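Local structure of uracil-DNA glycosylase (Sulfolobus tokodaii str. 7, 4ZBZ) at residues Gly57-Leu62 / Tyr163-Ala168. The protein belongs to the uracil-DNA glycosylase superfamily and has an alpha/beta fold in which helices pack around a mixed beta-sheet. Residues are numbered along the deposited sequence; the frame is centred on the assembly and turned at random.
Sequences GAAGKL and YHPAAA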
loop_
_atom_site.group_PDB
_atom_site.type_symbol
_atom_site.label_atom_id
_atom_site.label_comp_id
_atom_site.label_asym_id
_atom_site.label_seq_id
_atom_site.Cartn_x
_atom_site.Cartn_y
_atom_site.Cartn_z
ATOM N N GLY A 57 11.775 -6.476 -2.304
ATOM C CA GLY A 57 13.086 -6.030 -2.748
ATOM C C GLY A 57 13.837 -5.360 -1.611
ATOM O O GLY A 57 13.482 -5.535 -0.435
ATOM N N ALA A 58 14.861 -4.577 -1.955
ATOM C CA ALA A 58 15.593 -3.807 -0.958
ATOM C C ALA A 58 14.650 -2.851 -0.227
ATOM O O ALA A 58 14.746 -2.677 0.988
ATOM C CB ALA A 58 16.742 -3.027 -1.612
ATOM N N ALA A 59 13.722 -2.254 -0.969
ATOM C CA ALA A 59 12.776 -1.322 -0.387
ATOM C C ALA A 59 11.872 -2.076 0.588
ATOM O O ALA A 59 11.589 -1.602 1.685
ATOM C CB ALA A 59 11.955 -0.642 -1.472
ATOM N N GLY A 60 11.446 -3.272 0.188
ATOM C CA GLY A 60 10.608 -4.117 1.033
ATOM C C GLY A 60 11.318 -4.582 2.297
ATOM O O GLY A 60 10.707 -4.714 3.362
ATOM N N LYS A 61 12.609 -4.858 2.187
ATOM C CA LYS A 61 13.367 -5.279 3.353
ATOM C C LYS A 61 13.436 -4.134 4.352
ATOM O O LYS A 61 13.287 -4.342 5.555
ATOM C CB LYS A 61 14.758 -5.759 2.951
ATOM C CG LYS A 61 14.705 -7.086 2.193
ATOM C CD LYS A 61 16.081 -7.575 1.767
ATOM C CE LYS A 61 16.006 -8.972 1.142
ATOM N NZ LYS A 61 15.162 -9.000 -0.086
ATOM N N LEU A 62 13.617 -2.914 3.861
ATOM C CA LEU A 62 13.559 -1.750 4.759
ATOM C C LEU A 62 12.184 -1.608 5.416
ATOM O O LEU A 62 12.090 -1.370 6.627
ATOM C CB LEU A 62 13.916 -0.474 4.011
ATOM C CG LEU A 62 13.796 0.840 4.783
ATOM C CD1 LEU A 62 14.647 0.805 6.049
ATOM C CD2 LEU A 62 14.250 1.959 3.868
ATOM N N TYR A 163 6.437 8.667 2.707
ATOM C CA TYR A 163 7.226 8.342 1.533
ATOM C C TYR A 163 7.265 6.844 1.259
ATOM O O TYR A 163 7.059 6.028 2.153
ATOM C CB TYR A 163 8.644 8.876 1.695
ATOM C CG TYR A 163 8.699 10.388 1.773
ATOM C CD1 TYR A 163 9.412 11.025 2.778
ATOM C CD2 TYR A 163 8.033 11.176 0.841
ATOM C CE1 TYR A 163 9.477 12.399 2.850
ATOM C CE2 TYR A 163 8.089 12.558 0.902
ATOM C CZ TYR A 163 8.810 13.163 1.917
ATOM O OH TYR A 163 8.874 14.527 1.996
ATOM N N HIS A 164 7.537 6.476 0.013
ATOM C CA HIS A 164 7.756 5.061 -0.308
ATOM C C HIS A 164 9.137 4.682 0.216
ATOM O O HIS A 164 10.083 5.469 0.081
ATOM C CB HIS A 164 7.652 4.833 -1.815
ATOM C CG HIS A 164 7.679 3.392 -2.219
ATOM N ND1 HIS A 164 8.840 2.647 -2.245
ATOM C CD2 HIS A 164 6.685 2.561 -2.624
ATOM C CE1 HIS A 164 8.562 1.423 -2.660
ATOM N NE2 HIS A 164 7.262 1.344 -2.894
ATOM N N PRO A 165 9.279 3.479 0.797
ATOM C CA PRO A 165 10.568 3.122 1.403
ATOM C C PRO A 165 11.727 3.091 0.417
ATOM O O PRO A 165 12.863 3.248 0.844
ATOM C CB PRO A 165 10.317 1.718 1.976
ATOM C CG PRO A 165 9.059 1.237 1.334
ATOM C CD PRO A 165 8.241 2.473 1.082
ATOM N N ALA A 166 11.453 2.905 -0.868
ATOM C CA ALA A 166 12.530 2.944 -1.858
ATOM C C ALA A 166 13.187 4.319 -1.860
ATOM O O ALA A 166 14.391 4.454 -2.075
ATOM C CB ALA A 166 11.998 2.586 -3.264
ATOM N N ALA A 167 12.404 5.348 -1.578
ATOM C CA ALA A 167 12.960 6.688 -1.560
ATOM C C ALA A 167 13.941 6.833 -0.410
ATOM O O ALA A 167 14.823 7.679 -0.444
ATOM C CB ALA A 167 11.852 7.734 -1.459
ATOM N N ALA A 168 13.785 6.008 0.621
ATOM C CA ALA A 168 14.625 6.139 1.805
ATOM C C ALA A 168 15.925 5.327 1.732
ATOM O O ALA A 168 16.780 5.438 2.618
ATOM C CB ALA A 168 13.835 5.740 3.042
#
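Ala59 and Ala166 bring the two backbones closest, their CA atoms 4.5 Å apart, where the first turn of the helix starting at Ala58 meets the turn Pro165-Ala168. The small side chains are consistent with so close an approach: Ala59 CB lies 3.6 Å from Ala166 N and 3.7 Å from Ala166 CB, packing on both backbone and methyl, and Leu62 and Pro165 extend the contact. Ala59 CB also stands at the edge of the His164 imidazole, near its plane, 4.1 Å from His164 CE1. That ring is held in part by its own segment. With CG anti to the backbone N (chi1 -172°), it sits beside its own carbonyl carbon and leans forward along the chain, where His164 ND1 accepts Ala166 N-H at 3.0 Å, a fairly straight bond (163°) whose donor is tilted 16° from the ring plane, while Pro165 CD lies over one face, displaced toward the rim. One turn along the helix, Leu62 sends CD2 to Pro165 O (3.6 Å) and to Ala168 CB (3.9 Å); Pro165 CB in turn rests against Ala59 O at 3.6 Å. All these contacts between segments are van der Waals packing. The backbone N of His164 hydrogen-bonds to a sulfonate oxygen of a MES molecule, probably from the crystallisation liquor, and Phe55 meets the imidazole at a modest inclination. The contact thus joins the start of helix 58-71 to the loop leaving strand 155-162, and Arg175 of helix 172-190 touches both Leu62 and Ala168.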